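Local structure of secreted effector protein SopD (Salmonella typhimurium, 5CPC) at residues A[201-206]-A[221-226]; A[227-232]-A[301-306]. The protein is a type III secreted effector that alters host cell physiology, cooperating with SopB in membrane fission and macropinosome formation during invasion and contributing to replication in macrophages. All coordinates share one frame; numbering follows the deposited sequence.

Contact 1. Residues A[201-206]-A[221-226]; sequences VEWQDS and GNFEPT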
loop_
_atom_site.group_PDB
_atom_site.type_symbol
_atom_site.label_atom_id
_atom_site.label_comp_id
_atom_site.label_asym_id
_atom_site.label_seq_id
_atom_site.Cartn_x
_atom_site.Cartn_y
_atom_site.Cartn_z
ATOM N N VAL A 201 -5.256 15.315 -17.015
ATOM C CA VAL A 201 -4.877 16.234 -18.050
ATOM C C VAL A 201 -4.660 15.449 -19.337
ATOM O O VAL A 201 -4.013 14.396 -19.318
ATOM C CB VAL A 201 -3.601 16.994 -17.693
ATOM C CG1 VAL A 201 -3.208 17.934 -18.877
ATOM C CG2 VAL A 201 -3.833 17.779 -16.371
ATOM N N GLU A 202 -5.197 15.986 -20.439
ATOM C CA GLU A 202 -5.072 15.391 -21.798
ATOM C C GLU A 202 -3.611 15.330 -22.348
ATOM O O GLU A 202 -2.886 16.344 -22.422
ATOM C CB GLU A 202 -6.069 16.076 -22.783
ATOM C CG GLU A 202 -6.581 15.234 -23.944
ATOM C CD GLU A 202 -7.457 13.998 -23.548
ATOM O OE1 GLU A 202 -7.360 12.988 -24.274
ATOM O OE2 GLU A 202 -8.261 14.002 -22.583
ATOM N N TRP A 203 -3.187 14.094 -22.642
ATOM C CA TRP A 203 -1.872 13.756 -23.192
ATOM C C TRP A 203 -1.492 14.572 -24.426
ATOM O O TRP A 203 -2.222 14.537 -25.405
ATOM C CB TRP A 203 -1.963 12.307 -23.657
ATOM C CG TRP A 203 -0.693 11.776 -24.426
ATOM C CD1 TRP A 203 -0.693 11.102 -25.618
ATOM C CD2 TRP A 203 0.687 11.870 -24.016
ATOM N NE1 TRP A 203 0.593 10.756 -25.964
ATOM C CE2 TRP A 203 1.457 11.202 -24.994
ATOM C CE3 TRP A 203 1.342 12.438 -22.907
ATOM C CZ2 TRP A 203 2.854 11.109 -24.919
ATOM C CZ3 TRP A 203 2.721 12.353 -22.825
ATOM C CH2 TRP A 203 3.470 11.676 -23.825
ATOM N N GLN A 204 -0.356 15.269 -24.413
ATOM C CA GLN A 204 0.132 15.911 -25.655
ATOM C C GLN A 204 1.557 15.484 -25.816
ATOM O O GLN A 204 2.425 15.817 -24.995
ATOM C CB GLN A 204 0.078 17.425 -25.592
ATOM C CG GLN A 204 -1.372 17.915 -25.565
ATOM C CD GLN A 204 -1.516 19.348 -25.932
ATOM O OE1 GLN A 204 -0.534 20.039 -26.190
ATOM N NE2 GLN A 204 -2.762 19.820 -25.975
ATOM N N ASP A 205 1.815 14.748 -26.879
ATOM C CA ASP A 205 3.068 14.068 -26.985
ATOM C C ASP A 205 4.184 14.970 -27.532
ATOM O O ASP A 205 4.267 15.173 -28.692
ATOM C CB ASP A 205 2.864 12.821 -27.840
ATOM C CG ASP A 205 4.150 11.983 -27.981
ATOM O OD1 ASP A 205 5.253 12.311 -27.406
ATOM O OD2 ASP A 205 4.008 10.978 -28.691
ATOM N N SER A 206 5.079 15.448 -26.675
ATOM C CA SER A 206 6.216 16.165 -27.121
ATOM C C SER A 206 7.527 15.346 -26.992
ATOM O O SER A 206 8.576 15.949 -26.941
ATOM C CB SER A 206 6.356 17.413 -26.248
ATOM O OG SER A 206 6.664 16.998 -24.945
ATOM N N GLY A 221 9.312 -1.647 -19.423
ATOM C CA GLY A 221 9.781 -1.675 -20.819
ATOM C C GLY A 221 8.768 -1.351 -21.922
ATOM O O GLY A 221 9.080 -1.421 -23.151
ATOM N N ASN A 222 7.560 -0.971 -21.508
ATOM C CA ASN A 222 6.515 -0.449 -22.428
ATOM C C ASN A 222 6.529 1.082 -22.395
ATOM O O ASN A 222 6.961 1.658 -21.383
ATOM C CB ASN A 222 5.148 -0.979 -21.955
ATOM C CG ASN A 222 5.241 -2.409 -21.512
ATOM O OD1 ASN A 222 5.715 -3.238 -22.271
ATOM N ND2 ASN A 222 4.854 -2.702 -20.260
ATOM N N PHE A 223 6.093 1.740 -23.469
ATOM C CA PHE A 223 5.683 3.139 -23.328
ATOM C C PHE A 223 4.196 3.233 -23.654
ATOM O O PHE A 223 3.829 3.146 -24.805
ATOM C CB PHE A 223 6.510 4.160 -24.162
ATOM C CG PHE A 223 6.051 5.610 -23.964
ATOM C CD1 PHE A 223 6.382 6.299 -22.816
ATOM C CD2 PHE A 223 5.176 6.224 -24.867
ATOM C CE1 PHE A 223 5.908 7.572 -22.579
ATOM C CE2 PHE A 223 4.692 7.545 -24.661
ATOM C CZ PHE A 223 5.082 8.219 -23.502
ATOM N N GLU A 224 3.360 3.393 -22.624
ATOM C CA GLU A 224 1.935 3.668 -22.767
ATOM C C GLU A 224 1.617 4.983 -22.017
ATOM O O GLU A 224 1.713 5.025 -20.782
ATOM C CB GLU A 224 1.057 2.492 -22.243
ATOM C CG GLU A 224 -0.462 2.842 -21.980
ATOM C CD GLU A 224 -1.178 3.439 -23.214
ATOM O OE1 GLU A 224 -1.828 4.524 -23.132
ATOM O OE2 GLU A 224 -1.105 2.817 -24.286
ATOM N N PRO A 225 1.226 6.053 -22.761
ATOM C CA PRO A 225 1.047 7.351 -22.024
ATOM C C PRO A 225 -0.020 7.327 -20.897
ATOM O O PRO A 225 0.124 8.039 -19.905
ATOM C CB PRO A 225 0.689 8.358 -23.097
ATOM C CG PRO A 225 0.702 7.553 -24.489
ATOM C CD PRO A 225 0.778 6.090 -24.173
ATOM N N THR A 226 -1.053 6.506 -21.030
ATOM C CA THR A 226 -2.031 6.473 -19.984
ATOM C C THR A 226 -1.593 5.705 -18.746
ATOM O O THR A 226 -2.319 5.739 -17.749
ATOM C CB THR A 226 -3.424 5.963 -20.467
ATOM O OG1 THR A 226 -3.298 4.624 -20.922
ATOM C CG2 THR A 226 -4.000 6.847 -21.627
#

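Contact 2. Residues A[227-232]-A[301-306]; sequences TQFCKI and RSLHIG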
loop_
_atom_site.group_PDB
_atom_site.type_symbol
_atom_site.label_atom_id
_atom_site.label_comp_id
_atom_site.label_asym_id
_atom_site.label_seq_id
_atom_site.Cartn_x
_atom_site.Cartn_y
_atom_site.Cartn_z
ATOM N N THR A 227 -0.459 4.995 -18.770
ATOM C CA THR A 227 -0.093 4.198 -17.585
ATOM C C THR A 227 1.315 4.430 -17.149
ATOM O O THR A 227 1.684 3.967 -16.064
ATOM C CB THR A 227 -0.170 2.651 -17.806
ATOM O OG1 THR A 227 0.661 2.307 -18.923
ATOM C CG2 THR A 227 -1.569 2.157 -18.084
ATOM N N GLN A 228 2.114 5.109 -17.973
ATOM C CA GLN A 228 3.569 5.224 -17.711
ATOM C C GLN A 228 3.892 5.858 -16.369
ATOM O O GLN A 228 4.975 5.663 -15.836
ATOM C CB GLN A 228 4.233 6.146 -18.779
ATOM C CG GLN A 228 5.701 5.862 -19.038
ATOM C CD GLN A 228 5.859 4.471 -19.670
ATOM O OE1 GLN A 228 4.941 3.985 -20.316
ATOM N NE2 GLN A 228 7.024 3.841 -19.488
ATOM N N PHE A 229 2.993 6.688 -15.847
ATOM C CA PHE A 229 3.319 7.518 -14.698
ATOM C C PHE A 229 2.656 7.100 -13.368
ATOM O O PHE A 229 2.830 7.807 -12.359
ATOM C CB PHE A 229 2.993 8.963 -15.080
ATOM C CG PHE A 229 3.602 9.343 -16.407
ATOM C CD1 PHE A 229 4.999 9.334 -16.563
ATOM C CD2 PHE A 229 2.813 9.503 -17.513
ATOM C CE1 PHE A 229 5.565 9.554 -17.773
ATOM C CE2 PHE A 229 3.357 9.774 -18.727
ATOM C CZ PHE A 229 4.753 9.814 -18.882
ATOM N N CYS A 230 1.921 5.975 -13.364
ATOM C CA CYS A 230 1.186 5.504 -12.144
ATOM C C CYS A 230 2.065 5.300 -10.929
ATOM O O CYS A 230 1.600 5.416 -9.827
ATOM C CB CYS A 230 0.310 4.268 -12.405
ATOM S SG CYS A 230 1.298 2.763 -12.877
ATOM N N LYS A 231 3.351 5.067 -11.104
ATOM C CA LYS A 231 4.221 4.955 -9.943
ATOM C C LYS A 231 5.022 6.186 -9.584
ATOM O O LYS A 231 5.768 6.116 -8.663
ATOM C CB LYS A 231 5.159 3.760 -10.112
ATOM C CG LYS A 231 4.347 2.433 -10.089
ATOM C CD LYS A 231 5.285 1.235 -10.146
ATOM C CE LYS A 231 5.517 0.782 -11.612
ATOM N NZ LYS A 231 6.659 -0.183 -11.769
ATOM N N ILE A 232 4.868 7.315 -10.287
ATOM C CA ILE A 232 5.722 8.461 -10.011
ATOM C C ILE A 232 5.059 9.482 -9.079
ATOM O O ILE A 232 3.925 9.912 -9.309
ATOM C CB ILE A 232 6.161 9.186 -11.362
ATOM C CG1 ILE A 232 7.246 8.345 -12.011
ATOM C CG2 ILE A 232 6.903 10.472 -11.141
ATOM C CD1 ILE A 232 6.667 7.407 -12.852
ATOM N N ARG A 301 1.312 20.802 -14.569
ATOM C CA ARG A 301 2.005 20.418 -13.330
ATOM C C ARG A 301 1.392 19.178 -12.686
ATOM O O ARG A 301 1.086 19.152 -11.470
ATOM C CB ARG A 301 2.015 21.585 -12.333
ATOM C CG ARG A 301 2.611 22.845 -12.854
ATOM C CD ARG A 301 2.944 23.922 -11.754
ATOM N NE ARG A 301 3.859 24.859 -12.386
ATOM C CZ ARG A 301 5.182 24.888 -12.203
ATOM N NH1 ARG A 301 5.770 24.088 -11.328
ATOM N NH2 ARG A 301 5.925 25.761 -12.885
ATOM N N SER A 302 1.178 18.162 -13.511
ATOM C CA SER A 302 0.731 16.845 -13.065
ATOM C C SER A 302 1.323 15.749 -14.019
ATOM O O SER A 302 1.616 16.047 -15.202
ATOM C CB SER A 302 -0.755 16.816 -13.188
ATOM O OG SER A 302 -1.210 15.545 -12.785
ATOM N N LEU A 303 1.453 14.512 -13.547
ATOM C CA LEU A 303 1.651 13.399 -14.483
ATOM C C LEU A 303 0.420 12.537 -14.549
ATOM O O LEU A 303 0.427 11.460 -15.123
ATOM C CB LEU A 303 2.930 12.588 -14.228
ATOM C CG LEU A 303 4.238 13.380 -14.211
ATOM C CD1 LEU A 303 5.392 12.512 -13.724
ATOM C CD2 LEU A 303 4.527 13.893 -15.591
ATOM N N HIS A 304 -0.694 13.070 -14.061
ATOM C CA HIS A 304 -1.983 12.391 -14.135
ATOM C C HIS A 304 -2.554 12.694 -15.487
ATOM O O HIS A 304 -3.478 13.502 -15.653
ATOM C CB HIS A 304 -2.913 12.818 -12.981
ATOM C CG HIS A 304 -4.290 12.233 -13.035
ATOM N ND1 HIS A 304 -4.574 11.012 -13.619
ATOM C CD2 HIS A 304 -5.465 12.689 -12.541
ATOM C CE1 HIS A 304 -5.866 10.765 -13.531
ATOM N NE2 HIS A 304 -6.427 11.761 -12.866
ATOM N N ILE A 305 -2.009 11.948 -16.450
ATOM C CA ILE A 305 -2.197 12.173 -17.885
ATOM C C ILE A 305 -3.137 11.107 -18.388
ATOM O O ILE A 305 -2.957 9.932 -18.079
ATOM C CB ILE A 305 -0.801 12.113 -18.531
ATOM C CG1 ILE A 305 0.013 13.272 -17.961
ATOM C CG2 ILE A 305 -0.841 12.099 -20.032
ATOM C CD1 ILE A 305 1.436 13.502 -18.586
ATOM N N GLY A 306 -4.142 11.504 -19.165
ATOM C CA GLY A 306 -5.061 10.555 -19.754
ATOM C C GLY A 306 -5.150 10.818 -21.245
ATOM O O GLY A 306 -4.609 11.828 -21.762
#

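Contact 1. Residues A[201-206]-A[221-226]
Pro225 presses its ring onto the indole of Trp203, and this CH-pi contact accounts for most of what joins 201-206 to 221-226. Pro225 CB stands 3.6 Å from the centroid of the five-membered ring of Trp203 and only 13° off the ring normal, so it sits squarely over the face; Pro225 CG leans toward the pyrrole nitrogen, 3.5 Å from Trp203 NE1. Asp205 CA lies against the opposite face, nearer the rim, so each face of the indole has a neighbour from these two segments.

The aromatic pair is looser. Phe223 CZ approaches Trp203 CH2 to 3.8 Å, with the planes at 51° and the Trp203 atoms at the edge of the phenyl ring. Trp203 has CG anti to the backbone N (chi1 174°), Phe223 likewise, and the two come from opposite directions.

Polar bonds act within 221-226: Glu224 OE1 accepts from Thr226 N at 3.0 Å and Thr226 OG1 at 2.7 Å, from opposite faces of the carboxylate plane, spanning Pro225. His299 meets the Trp203 ring with its plane nearly parallel. Apolar and CH-pi contact thus holds the chain after strand 201-202 to the loop between helix 209-215 and strand 232-237, at the surface.

Contact 2. Residues A[227-232]-A[301-306]
Phe229 and Leu303 meet at their beta carbons, CB to CB 3.7 Å, and from there the two side chains cross at about a right angle. Their backbones are correspondingly close, with CA atoms 6.1 Å apart. Phe229 CB also rests 3.6 Å from Leu303 O, so the root of the phenyl side chain lies against the peptide as well as the leucine.

In Phe229, CG is anti to the carbonyl carbon (chi1 -50°), which carries the ring past Leu303 toward Ile305. The far rim arrives there with Phe229 CE2 4.2 Å from Ile305 CD1, an oblique and rather loose touch. One face of the phenyl ring is covered at its centre by Gln228 CB, the preceding residue in the chain.

Leu303 uses its other end for a second partner: an extended chi2 (171°) sends CD1 to Ile232 CG2, 3.6 Å away, methyl against methyl. Leu303 therefore bridges Phe229 at its base and Ile232 at its tip. Both partners point toward 301-306 and are the first and last residues of a type I beta turn, with Ile232 N bonded to Phe229 O at 2.9 Å.

On the opposing segment, Ser302 OG accepts from His304 N at 2.8 Å, an ST turn that shapes the chain just ahead of strand 305-306. Leu292 and Leu295 of helix 285-298 pack on Phe229, and Phe243 of strand 240-245 touches both Ile232 and Leu303. All four touching residues are buried, and the side chains that meet are all apolar, with the Leu303 carbonyl oxygen also against Phe229 CB: cohesion across this contact is hydrophobic, while backbone polar groups bond elsewhere, Leu303 N to Tyr234 OH and Phe229 N to Asn313 OD1.

The two contacts come in series along the chain, 201-206 with 221-226 closing before 227-232 pairs with 301-306, and their centres lie about 8 Å apart. Each supplies one strand of the two-stranded parallel sheet, 201-202 from contact 1 and 305-306 from contact 2, joined by probable backbone hydrogen bonds: Trp203 N to Gly306 O at 2.8 Å and Val201 N to His304 O at 2.9 Å. Trp203 CE3 also packs 3.6 Å from Ile305 CG2. Contact 1 lies at the surface and contact 2 is buried, both touching Leu295 of helix 285-298. Contact 1 joins the loop before strand 232-237 to the chain after strand 201-202; contact 2 joins its continuation to the chain entering strand 305-306.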